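Local coordinates for ABC transporter periplasmic peptide-binding protein (Pseudoalteromonas, PDB 4QFL) that binds dipeptides in the periplasm, here Ala-Phe, and probably delivers them to an ABC transporter for uptake, at residues A72-K75 against D81-I84; V163-F168 against S172-N177; I317-I322 against P499-A504; E346-M351 against A489-I494. All blocks are in the same frame, centred on the assembly; numbering follows the deposited sequence.

The contacts fall into two pairs. Contacts 1 and 2 come first, in series along the chain. Their centres are about 11 Å apart, both reach the antiparallel sheet of strands 79-84, 90-95, 162-167 and 152-159, and they meet where F74 and W82 pack on L175 of helix 174-178. Contacts 3 and 4 have centres about 15 Å apart and share the passage from helix 480-497 into strand 500-513; both segments of contact 4 lie in sequence between those of contact 3. M351 and I494 pack against Y501 and L500 respectively. Contact centres of one pair lie about 29 to 37 Å from those of the other, consistent with the multi-domain build of family 5 solute-binding proteins.

Contact 1 of 4, residues A72-K75 against D81-I84; sequences AEFK and DWKI
W82 reaches over to F74 and K75 mainly with the six-membered half of its indole, which meets the main chain of both residues and F74 CB. The backbones do not pair: the CA atoms of F74 and W82 are 9.4 Å apart, and the ring spans the distance. Its polar neighbour is the main chain of F74, whose O lies 3.4 Å from W82 CZ2, at the edge of the indole and near its plane, so the carbonyl oxygen faces an aromatic C-H. Next to CZ2 on the ring, W82 CH2 is 3.6 Å from K75 C. The apolar part is the methylene of F74: its CB sits 3.8 Å from W82 CZ2 and 3.9 Å from W82 NE1. W82 holds CG between its own backbone N and carbonyl carbon (chi1 45°), which carries the indole out to the 72-75 segment. F74 begins toward W82 but then turns, and its ring leads on to other partners. The two strands belong to different sheets: 74-76 pairs with 65-67, where K75 bonds to S66, whereas 79-84 pairs with 90-95 through D81 with T94 and K83 with T92. I65 of strand 65-67 touches both F74 and W82, F93 of strand 90-95 touches W82, and L175 of helix 174-178 packs on F74 and W82 alike.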
loop_
_atom_site.group_PDB
_atom_site.type_symbol
_atom_site.label_atom_id
_atom_site.label_comp_id
_atom_site.label_asym_id
_atom_site.label_seq_id
_atom_site.Cartn_x
_atom_site.Cartn_y
_atom_site.Cartn_z
ATOM N N ALA A 72 12.554 13.682 -3.452
ATOM C CA ALA A 72 11.204 13.515 -3.975
ATOM C C ALA A 72 11.064 13.966 -5.432
ATOM O O ALA A 72 9.947 14.079 -5.942
ATOM C CB ALA A 72 10.200 14.231 -3.093
ATOM N N GLU A 73 12.187 14.221 -6.103
ATOM C CA GLU A 73 12.145 14.472 -7.540
ATOM C C GLU A 73 11.792 13.176 -8.249
ATOM O O GLU A 73 12.122 12.094 -7.767
ATOM C CB GLU A 73 13.490 14.975 -8.060
ATOM C CG GLU A 73 14.091 16.135 -7.279
ATOM C CD GLU A 73 13.399 17.477 -7.531
ATOM O OE1 GLU A 73 13.965 18.521 -7.124
ATOM O OE2 GLU A 73 12.299 17.498 -8.128
ATOM N N PHE A 74 11.116 13.293 -9.387
ATOM C CA PHE A 74 10.855 12.146 -10.242
ATOM C C PHE A 74 12.117 11.702 -10.956
ATOM O O PHE A 74 12.898 12.517 -11.441
ATOM C CB PHE A 74 9.780 12.463 -11.275
ATOM C CG PHE A 74 8.421 12.671 -10.687
ATOM C CD1 PHE A 74 7.779 11.640 -10.030
ATOM C CD2 PHE A 74 7.786 13.892 -10.801
ATOM C CE1 PHE A 74 6.522 11.821 -9.488
ATOM C CE2 PHE A 74 6.530 14.083 -10.263
ATOM C CZ PHE A 74 5.893 13.043 -9.607
ATOM N N LYS A 75 12.296 10.389 -11.028
ATOM C CA LYS A 75 13.483 9.797 -11.615
ATOM C C LYS A 75 13.126 8.873 -12.765
ATOM O O LYS A 75 12.197 8.073 -12.678
ATOM C CB LYS A 75 14.252 9.018 -10.553
ATOM C CG LYS A 75 14.375 9.753 -9.227
ATOM C CD LYS A 75 14.818 11.214 -9.402
ATOM C CE LYS A 75 16.242 11.332 -9.902
ATOM N NZ LYS A 75 16.616 12.766 -10.065
ATOM N N ASP A 81 12.319 10.657 -20.255
ATOM C CA ASP A 81 11.910 12.047 -20.173
ATOM C C ASP A 81 10.398 12.097 -20.056
ATOM O O ASP A 81 9.708 11.180 -20.507
ATOM C CB ASP A 81 12.389 12.826 -21.404
ATOM C CG ASP A 81 12.048 14.302 -21.327
ATOM O OD1 ASP A 81 12.216 14.900 -20.243
ATOM O OD2 ASP A 81 11.594 14.865 -22.344
ATOM N N TRP A 82 9.887 13.159 -19.442
ATOM C CA TRP A 82 8.443 13.364 -19.285
ATOM C C TRP A 82 8.104 14.846 -19.329
ATOM O O TRP A 82 8.877 15.683 -18.863
ATOM C CB TRP A 82 7.926 12.743 -17.983
ATOM C CG TRP A 82 8.788 13.032 -16.778
ATOM C CD1 TRP A 82 8.580 13.995 -15.832
ATOM C CD2 TRP A 82 9.987 12.348 -16.398
ATOM N NE1 TRP A 82 9.573 13.954 -14.890
ATOM C CE2 TRP A 82 10.454 12.954 -15.211
ATOM C CE3 TRP A 82 10.714 11.282 -16.947
ATOM C CZ2 TRP A 82 11.609 12.541 -14.569
ATOM C CZ3 TRP A 82 11.869 10.872 -16.310
ATOM C CH2 TRP A 82 12.305 11.499 -15.130
ATOM N N LYS A 83 6.947 15.167 -19.890
ATOM C CA LYS A 83 6.567 16.559 -20.097
ATOM C C LYS A 83 5.077 16.753 -19.873
ATOM O O LYS A 83 4.265 16.009 -20.411
ATOM C CB LYS A 83 6.932 16.992 -21.524
ATOM C CG LYS A 83 7.045 18.502 -21.734
ATOM C CD LYS A 83 5.712 19.180 -22.049
ATOM C CE LYS A 83 5.897 20.700 -22.165
ATOM N NZ LYS A 83 4.673 21.457 -22.591
ATOM N N ILE A 84 4.716 17.753 -19.083
ATOM C CA ILE A 84 3.315 18.054 -18.886
ATOM C C ILE A 84 2.977 19.331 -19.628
ATOM O O ILE A 84 3.678 20.337 -19.501
ATOM C CB ILE A 84 2.988 18.243 -17.410
ATOM C CG1 ILE A 84 3.522 17.066 -16.600
ATOM C CG2 ILE A 84 1.480 18.390 -17.220
ATOM C CD1 ILE A 84 3.040 17.068 -15.185
#

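Contact 2 of 4, residues V163-F168 against S172-N177; sequences VRFELF and SSFLAN
The ring of F174 has L167 over one face and another ring at its edge: L167 CD1 stands over the face, 4.2 Å from the ring centroid and 16° off the normal, while F165 CD2 lies at the rim, 4.0 Å from F174 CZ. This is a helix packed on a beta-sheet, the first residue of helix 174-178 resting on two side chains of strand 162-167. F165 and L167, two residues apart, point to the same side of that strand and receive the ring together. Toward F165 the pair is an offset edge-to-face stack, with the edge of F174 directed at the face of F165, centroids 6.0 Å apart and planes at 63°. Toward L167 it is a CH-pi contact by CD1, while the other methyl, CD2, stands above the CE1-CZ side of the same face, 3.9 Å from F174 CE1. F174 can extend this far because its CG is anti to the backbone N (chi1 177°), which swings the ring from the helix start to the sheet. An alanine here is likely to open a gap beneath the helix, leaving L167 CD1 without the aromatic face it rests on and the ring of F165 without the F174 edge at its face. The apolar layer continues beyond F174 and F165: V91 and L151 touch F174, and the rings of F165 and F93 meet. The helix itself starts from S173, whose O accepts a backbone hydrogen bond from N177 N at 3.0 Å.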
loop_
_atom_site.group_PDB
_atom_site.type_symbol
_atom_site.label_atom_id
_atom_site.label_comp_id
_atom_site.label_asym_id
_atom_site.label_seq_id
_atom_site.Cartn_x
_atom_site.Cartn_y
_atom_site.Cartn_z
ATOM N N VAL A 163 5.161 8.270 -26.085
ATOM C CA VAL A 163 3.712 8.238 -26.026
ATOM C C VAL A 163 3.234 9.497 -25.353
ATOM O O VAL A 163 3.999 10.164 -24.667
ATOM C CB VAL A 163 3.189 7.013 -25.236
ATOM C CG1 VAL A 163 3.661 5.720 -25.883
ATOM C CG2 VAL A 163 3.631 7.087 -23.773
ATOM N N ARG A 164 1.966 9.824 -25.547
ATOM C CA ARG A 164 1.375 10.964 -24.868
ATOM C C ARG A 164 0.031 10.572 -24.249
ATOM O O ARG A 164 -0.881 10.151 -24.955
ATOM C CB ARG A 164 1.222 12.134 -25.844
ATOM C CG ARG A 164 0.503 13.331 -25.278
ATOM C CD ARG A 164 0.272 14.399 -26.337
ATOM N NE ARG A 164 -0.630 13.947 -27.398
ATOM C CZ ARG A 164 -0.285 13.835 -28.678
ATOM N NH1 ARG A 164 0.946 14.147 -29.059
ATOM N NH2 ARG A 164 -1.170 13.415 -29.576
ATOM N N PHE A 165 -0.065 10.674 -22.926
ATOM C CA PHE A 165 -1.323 10.449 -22.215
ATOM C C PHE A 165 -2.224 11.684 -22.350
ATOM O O PHE A 165 -1.788 12.809 -22.103
ATOM C CB PHE A 165 -1.076 10.176 -20.719
ATOM C CG PHE A 165 -0.468 8.825 -20.413
ATOM C CD1 PHE A 165 0.849 8.533 -20.756
ATOM C CD2 PHE A 165 -1.205 7.862 -19.732
ATOM C CE1 PHE A 165 1.412 7.290 -20.455
ATOM C CE2 PHE A 165 -0.648 6.624 -19.420
ATOM C CZ PHE A 165 0.663 6.337 -19.785
ATOM N N GLU A 166 -3.482 11.471 -22.729
ATOM C CA GLU A 166 -4.461 12.553 -22.777
ATOM C C GLU A 166 -5.458 12.396 -21.629
ATOM O O GLU A 166 -6.161 11.387 -21.543
ATOM C CB GLU A 166 -5.201 12.553 -24.114
ATOM C CG GLU A 166 -4.290 12.540 -25.323
ATOM C CD GLU A 166 -3.670 13.897 -25.595
ATOM O OE1 GLU A 166 -3.910 14.832 -24.801
ATOM O OE2 GLU A 166 -2.946 14.032 -26.607
ATOM N N LEU A 167 -5.517 13.392 -20.752
ATOM C CA LEU A 167 -6.413 13.348 -19.599
ATOM C C LEU A 167 -7.690 14.166 -19.818
ATOM O O LEU A 167 -7.696 15.150 -20.567
ATOM C CB LEU A 167 -5.692 13.855 -18.348
ATOM C CG LEU A 167 -4.290 13.285 -18.132
ATOM C CD1 LEU A 167 -3.690 13.808 -16.838
ATOM C CD2 LEU A 167 -4.310 11.762 -18.153
ATOM N N PHE A 168 -8.771 13.750 -19.164
ATOM C CA PHE A 168 -10.030 14.472 -19.251
ATOM C C PHE A 168 -9.921 15.767 -18.471
ATOM O O PHE A 168 -10.586 16.757 -18.789
ATOM C CB PHE A 168 -11.176 13.633 -18.698
ATOM C CG PHE A 168 -11.593 12.516 -19.603
ATOM C CD1 PHE A 168 -12.033 12.782 -20.885
ATOM C CD2 PHE A 168 -11.541 11.201 -19.180
ATOM C CE1 PHE A 168 -12.416 11.751 -21.732
ATOM C CE2 PHE A 168 -11.920 10.162 -20.019
ATOM C CZ PHE A 168 -12.355 10.434 -21.299
ATOM N N SER A 172 -3.027 17.036 -10.248
ATOM C CA SER A 172 -1.647 17.311 -9.883
ATOM C C SER A 172 -0.966 16.107 -9.266
ATOM O O SER A 172 0.233 16.132 -9.029
ATOM C CB SER A 172 -1.557 18.516 -8.949
ATOM O OG SER A 172 -2.433 18.387 -7.843
ATOM N N SER A 173 -1.724 15.042 -9.021
ATOM C CA SER A 173 -1.161 13.844 -8.407
ATOM C C SER A 173 -0.796 12.827 -9.460
ATOM O O SER A 173 -0.322 11.745 -9.144
ATOM C CB SER A 173 -2.163 13.219 -7.436
ATOM O OG SER A 173 -3.367 12.896 -8.112
ATOM N N PHE A 174 -1.006 13.170 -10.721
ATOM C CA PHE A 174 -0.933 12.163 -11.775
ATOM C C PHE A 174 0.423 11.440 -11.889
ATOM O O PHE A 174 0.495 10.215 -11.804
ATOM C CB PHE A 174 -1.343 12.765 -13.115
ATOM C CG PHE A 174 -1.231 11.810 -14.246
ATOM C CD1 PHE A 174 -2.207 10.857 -14.448
ATOM C CD2 PHE A 174 -0.128 11.843 -15.092
ATOM C CE1 PHE A 174 -2.096 9.955 -15.490
ATOM C CE2 PHE A 174 -0.010 10.949 -16.123
ATOM C CZ PHE A 174 -0.993 10.004 -16.326
ATOM N N LEU A 175 1.502 12.190 -12.080
ATOM C CA LEU A 175 2.821 11.557 -12.125
ATOM C C LEU A 175 3.110 10.743 -10.857
ATOM O O LEU A 175 3.699 9.669 -10.934
ATOM C CB LEU A 175 3.933 12.585 -12.354
ATOM C CG LEU A 175 4.149 13.042 -13.796
ATOM C CD1 LEU A 175 5.418 13.839 -13.885
ATOM C CD2 LEU A 175 4.225 11.846 -14.711
ATOM N N ALA A 176 2.705 11.252 -9.695
ATOM C CA ALA A 176 2.932 10.520 -8.442
ATOM C C ALA A 176 2.295 9.148 -8.556
ATOM O O ALA A 176 2.905 8.136 -8.216
ATOM C CB ALA A 176 2.374 11.283 -7.245
ATOM N N ASN A 177 1.073 9.116 -9.063
ATOM C CA ASN A 177 0.374 7.851 -9.265
ATOM C C ASN A 177 1.047 6.958 -10.303
ATOM O O ASN A 177 1.016 5.739 -10.182
ATOM C CB ASN A 177 -1.091 8.089 -9.622
ATOM C CG ASN A 177 -1.879 8.653 -8.473
ATOM O OD1 ASN A 177 -1.688 8.271 -7.326
ATOM N ND2 ASN A 177 -2.771 9.573 -8.774
#

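Contact 3 of 4, residues I317-I322 against P499-A504; sequences IDIEKI and PLYPIA
A helix start is seated here on a beta strand at a classic beta bulge: I319, first residue of helix 319-325, packs on Y501 and I503 of strand 500-513, where I503 and A504 both face G293. The side chains of I319 and Y501 approach from opposite directions. I319 CG1 comes within 3.3 Å of Y501 OH, and I319 CD1 lies 3.8 Å from Y501 CE2. The same CD1 also touches I503, 4.1 Å from its CG2, so one methyl meets both side chains. With CG anti to its backbone N (chi1 175°), Y501 holds its ring out from the strand toward the helix start. A water links the polar rims: it donates to I317 O at 2.8 Å and has a weak bond to Y501 OH at 3.3 Å. Replacing Y501 by an alanine would probably remove the ring against which I319 CD1 packs and leave that water without its link to the strand. D318 caps the helix, accepting from K321 N at its OD1 (3.3 Å), met from above the carboxylate plane, while its own N bonds to D399. M351 and P352 also touch Y501, and I503 leans on W295 of strand 291-297. Helices packed on a beta-sheet are the general build of the alpha/beta lobes of periplasmic binding proteins.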
loop_
_atom_site.group_PDB
_atom_site.type_symbol
_atom_site.label_atom_id
_atom_site.label_comp_id
_atom_site.label_asym_id
_atom_site.label_seq_id
_atom_site.Cartn_x
_atom_site.Cartn_y
_atom_site.Cartn_z
ATOM N N ILE A 317 -10.593 5.228 24.687
ATOM C CA ILE A 317 -9.378 4.507 24.309
ATOM C C ILE A 317 -8.105 5.094 24.892
ATOM O O ILE A 317 -7.762 6.240 24.637
ATOM C CB ILE A 317 -9.243 4.394 22.782
ATOM C CG1 ILE A 317 -10.538 3.843 22.193
ATOM C CG2 ILE A 317 -8.077 3.481 22.420
ATOM C CD1 ILE A 317 -10.933 2.499 22.775
ATOM N N ASP A 318 -7.408 4.283 25.676
ATOM C CA ASP A 318 -6.159 4.702 26.293
ATOM C C ASP A 318 -5.055 4.682 25.262
ATOM O O ASP A 318 -4.349 3.685 25.124
ATOM C CB ASP A 318 -5.792 3.764 27.442
ATOM C CG ASP A 318 -4.712 4.340 28.351
ATOM O OD1 ASP A 318 -4.023 5.304 27.943
ATOM O OD2 ASP A 318 -4.553 3.829 29.480
ATOM N N ILE A 319 -4.904 5.782 24.537
ATOM C CA ILE A 319 -3.938 5.839 23.451
ATOM C C ILE A 319 -2.509 5.728 23.969
ATOM O O ILE A 319 -1.633 5.169 23.305
ATOM C CB ILE A 319 -4.095 7.127 22.606
ATOM C CG1 ILE A 319 -5.405 7.083 21.834
ATOM C CG2 ILE A 319 -2.965 7.249 21.597
ATOM C CD1 ILE A 319 -5.513 5.860 20.947
ATOM N N GLU A 320 -2.271 6.258 25.163
ATOM C CA GLU A 320 -0.911 6.305 25.680
ATOM C C GLU A 320 -0.429 4.936 26.141
ATOM O O GLU A 320 0.772 4.664 26.165
ATOM C CB GLU A 320 -0.787 7.366 26.775
ATOM C CG GLU A 320 -0.772 8.797 26.230
ATOM C CD GLU A 320 0.461 9.087 25.371
ATOM O OE1 GLU A 320 1.542 8.531 25.676
ATOM O OE2 GLU A 320 0.355 9.865 24.391
ATOM N N LYS A 321 -1.373 4.068 26.479
ATOM C CA LYS A 321 -1.060 2.700 26.869
ATOM C C LYS A 321 -0.757 1.858 25.636
ATOM O O LYS A 321 0.030 0.911 25.694
ATOM C CB LYS A 321 -2.229 2.093 27.642
ATOM C CG LYS A 321 -2.115 0.593 27.893
ATOM C CD LYS A 321 -0.937 0.275 28.780
ATOM C CE LYS A 321 -0.950 -1.175 29.198
ATOM N NZ LYS A 321 0.171 -1.471 30.131
ATOM N N ILE A 322 -1.402 2.205 24.523
ATOM C CA ILE A 322 -1.130 1.561 23.244
ATOM C C ILE A 322 0.242 1.958 22.715
ATOM O O ILE A 322 0.984 1.117 22.203
ATOM C CB ILE A 322 -2.220 1.879 22.204
ATOM C CG1 ILE A 322 -3.489 1.077 22.520
ATOM C CG2 ILE A 322 -1.728 1.550 20.796
ATOM C CD1 ILE A 322 -4.670 1.441 21.667
ATOM N N PRO A 499 -14.800 9.259 10.445
ATOM C CA PRO A 499 -14.999 7.989 9.747
ATOM C C PRO A 499 -13.973 6.994 10.281
ATOM O O PRO A 499 -14.264 5.821 10.466
ATOM C CB PRO A 499 -14.721 8.343 8.288
ATOM C CG PRO A 499 -13.908 9.620 8.346
ATOM C CD PRO A 499 -14.378 10.343 9.548
ATOM N N LEU A 500 -12.768 7.479 10.535
ATOM C CA LEU A 500 -11.771 6.687 11.216
ATOM C C LEU A 500 -11.023 7.579 12.193
ATOM O O LEU A 500 -11.067 8.807 12.097
ATOM C CB LEU A 500 -10.814 6.036 10.217
ATOM C CG LEU A 500 -10.160 6.921 9.151
ATOM C CD1 LEU A 500 -9.065 7.794 9.762
ATOM C CD2 LEU A 500 -9.587 6.096 8.000
ATOM N N TYR A 501 -10.335 6.948 13.133
ATOM C CA TYR A 501 -9.608 7.650 14.175
ATOM C C TYR A 501 -8.134 7.352 14.029
ATOM O O TYR A 501 -7.711 6.215 14.266
ATOM C CB TYR A 501 -10.082 7.158 15.536
ATOM C CG TYR A 501 -9.338 7.715 16.737
ATOM C CD1 TYR A 501 -8.996 9.059 16.821
ATOM C CD2 TYR A 501 -9.021 6.893 17.807
ATOM C CE1 TYR A 501 -8.333 9.560 17.943
ATOM C CE2 TYR A 501 -8.365 7.378 18.919
ATOM C CZ TYR A 501 -8.024 8.707 18.985
ATOM O OH TYR A 501 -7.373 9.165 20.108
ATOM N N PRO A 502 -7.348 8.366 13.629
ATOM C CA PRO A 502 -5.894 8.213 13.533
ATOM C C PRO A 502 -5.338 7.836 14.892
ATOM O O PRO A 502 -5.647 8.498 15.881
ATOM C CB PRO A 502 -5.424 9.623 13.159
ATOM C CG PRO A 502 -6.595 10.245 12.482
ATOM C CD PRO A 502 -7.795 9.700 13.187
ATOM N N ILE A 503 -4.544 6.778 14.957
ATOM C CA ILE A 503 -3.992 6.372 16.236
ATOM C C ILE A 503 -2.521 6.724 16.338
ATOM O O ILE A 503 -2.135 7.477 17.221
ATOM C CB ILE A 503 -4.213 4.886 16.509
ATOM C CG1 ILE A 503 -5.705 4.641 16.752
ATOM C CG2 ILE A 503 -3.405 4.448 17.711
ATOM C CD1 ILE A 503 -6.201 3.354 16.177
ATOM N N ALA A 504 -1.714 6.215 15.416
ATOM C CA ALA A 504 -0.271 6.374 15.509
ATOM C C ALA A 504 0.423 6.201 14.166
ATOM O O ALA A 504 -0.166 5.746 13.195
ATOM C CB ALA A 504 0.286 5.384 16.499
HETATM O O HOH W 1 -8.598 8.467 23.104
#

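Contact 4 of 4, residues E346-M351 against A489-I494; sequences EPQKNM and AAQSMI
Q348 lays its side chain across that of Q491 at about a right angle, over helix 480-497, with the two amide planes 52° apart. Its CD is 4.0 Å from Q491 CB and 3.8 Å from S492 OG, so the amide sits above the junction of these two helix residues. The backbones are close here, 6.5 Å between the CA atoms of Q348 and S492. A bend at chi2 (-51°) folds the Q348 chain down onto the helix. The hydrogen bond across the contact comes from the loop backbone: E346 N donates to Q491 OE1 over 3.0 Å, with an angle of 146° at the hydrogen and the donor only slightly tilted from the carbonyl plane. S336 OG also bonds to this oxygen, and Q491 NE2 is held by A344 O and Y487 O. The amide of this buried glutamine therefore has partners at both ends, which should fix its rotation. Beside it, E346 CB rests 3.9 Å from Q491 NE2, while its carboxylate turns off to a salt bridge with K484, about two turns earlier than Q491 on the same helix. Q348 also opens a type I beta turn that runs to M351, closed by a weak M351 N to Q348 O bond; N350 and M351 touch I495. The whole is a loop laid along a helix, with a helix glutamine using its side-chain amide to bind the loop's main chain.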
loop_
_atom_site.group_PDB
_atom_site.type_symbol
_atom_site.label_atom_id
_atom_site.label_comp_id
_atom_site.label_asym_id
_atom_site.label_seq_id
_atom_site.Cartn_x
_atom_site.Cartn_y
_atom_site.Cartn_z
ATOM N N GLU A 346 -0.973 18.781 9.360
ATOM C CA GLU A 346 -1.447 19.831 10.238
ATOM C C GLU A 346 -2.107 19.196 11.444
ATOM O O GLU A 346 -3.075 18.456 11.310
ATOM C CB GLU A 346 -2.426 20.740 9.505
ATOM C CG GLU A 346 -2.724 22.047 10.224
ATOM C CD GLU A 346 -1.583 23.054 10.166
ATOM O OE1 GLU A 346 -0.704 22.965 9.274
ATOM O OE2 GLU A 346 -1.577 23.954 11.030
ATOM N N PRO A 347 -1.574 19.479 12.639
ATOM C CA PRO A 347 -2.081 18.882 13.880
ATOM C C PRO A 347 -3.495 19.361 14.166
ATOM O O PRO A 347 -3.800 20.546 14.035
ATOM C CB PRO A 347 -1.102 19.385 14.942
ATOM C CG PRO A 347 -0.508 20.620 14.368
ATOM C CD PRO A 347 -0.485 20.443 12.882
ATOM N N GLN A 348 -4.366 18.445 14.548
ATOM C CA GLN A 348 -5.762 18.798 14.649
ATOM C C GLN A 348 -6.105 19.240 16.053
ATOM O O GLN A 348 -5.896 18.503 17.014
ATOM C CB GLN A 348 -6.640 17.642 14.173
ATOM C CG GLN A 348 -6.508 17.414 12.692
ATOM C CD GLN A 348 -6.694 18.699 11.907
ATOM O OE1 GLN A 348 -5.839 19.087 11.118
ATOM N NE2 GLN A 348 -7.813 19.366 12.123
ATOM N N LYS A 349 -6.615 20.462 16.162
ATOM C CA LYS A 349 -6.940 21.032 17.457
ATOM C C LYS A 349 -8.038 20.225 18.134
ATOM O O LYS A 349 -8.185 20.285 19.352
ATOM C CB LYS A 349 -7.367 22.495 17.317
ATOM C CG LYS A 349 -7.461 23.245 18.640
ATOM C CD LYS A 349 -8.404 24.445 18.540
ATOM C CE LYS A 349 -8.455 25.225 19.852
ATOM N NZ LYS A 349 -8.759 24.347 21.031
ATOM N N ASN A 350 -8.800 19.461 17.352
ATOM C CA ASN A 350 -9.954 18.738 17.896
ATOM C C ASN A 350 -9.799 17.227 18.129
ATOM O O ASN A 350 -10.797 16.519 18.288
ATOM C CB ASN A 350 -11.198 18.998 17.045
ATOM C CG ASN A 350 -11.798 20.365 17.300
ATOM O OD1 ASN A 350 -11.468 21.026 18.284
ATOM N ND2 ASN A 350 -12.692 20.794 16.416
ATOM N N MET A 351 -8.564 16.735 18.160
ATOM C CA MET A 351 -8.342 15.317 18.415
ATOM C C MET A 351 -8.951 14.930 19.749
ATOM O O MET A 351 -8.840 15.653 20.725
ATOM C CB MET A 351 -6.851 14.966 18.383
ATOM C CG MET A 351 -6.243 14.931 16.994
ATOM S SD MET A 351 -6.779 13.514 16.014
ATOM C CE MET A 351 -6.174 12.138 16.972
ATOM N N ALA A 489 -8.309 21.437 5.237
ATOM C CA ALA A 489 -9.734 21.307 5.475
ATOM C C ALA A 489 -10.090 19.826 5.540
ATOM O O ALA A 489 -10.985 19.419 6.289
ATOM C CB ALA A 489 -10.526 22.025 4.377
ATOM N N ALA A 490 -9.374 19.019 4.760
ATOM C CA ALA A 490 -9.642 17.589 4.698
ATOM C C ALA A 490 -9.292 16.905 6.013
ATOM O O ALA A 490 -10.033 16.047 6.502
ATOM C CB ALA A 490 -8.876 16.955 3.552
ATOM N N GLN A 491 -8.148 17.271 6.579
ATOM C CA GLN A 491 -7.719 16.669 7.832
ATOM C C GLN A 491 -8.711 17.006 8.931
ATOM O O GLN A 491 -9.034 16.166 9.772
ATOM C CB GLN A 491 -6.317 17.139 8.214
ATOM C CG GLN A 491 -5.241 16.584 7.328
ATOM C CD GLN A 491 -3.914 17.280 7.511
ATOM O OE1 GLN A 491 -3.120 16.895 8.359
ATOM N NE2 GLN A 491 -3.663 18.301 6.713
ATOM N N SER A 492 -9.195 18.243 8.921
ATOM C CA SER A 492 -10.153 18.694 9.925
ATOM C C SER A 492 -11.479 17.926 9.872
ATOM O O SER A 492 -12.047 17.558 10.912
ATOM C CB SER A 492 -10.404 20.190 9.776
ATOM O OG SER A 492 -9.242 20.910 10.126
ATOM N N MET A 493 -11.957 17.691 8.655
ATOM C CA MET A 493 -13.230 17.020 8.445
ATOM C C MET A 493 -13.164 15.595 8.964
ATOM O O MET A 493 -14.095 15.108 9.600
ATOM C CB MET A 493 -13.605 17.044 6.964
ATOM C CG MET A 493 -15.059 16.699 6.706
ATOM S SD MET A 493 -15.571 16.834 4.984
ATOM C CE MET A 493 -15.330 18.574 4.693
ATOM N N ILE A 494 -12.043 14.933 8.707
ATOM C CA ILE A 494 -11.853 13.571 9.165
ATOM C C ILE A 494 -11.954 13.494 10.694
ATOM O O ILE A 494 -12.545 12.561 11.237
ATOM C CB ILE A 494 -10.522 13.017 8.646
ATOM C CG1 ILE A 494 -10.593 12.866 7.125
ATOM C CG2 ILE A 494 -10.198 11.697 9.317
ATOM C CD1 ILE A 494 -9.255 12.531 6.449
#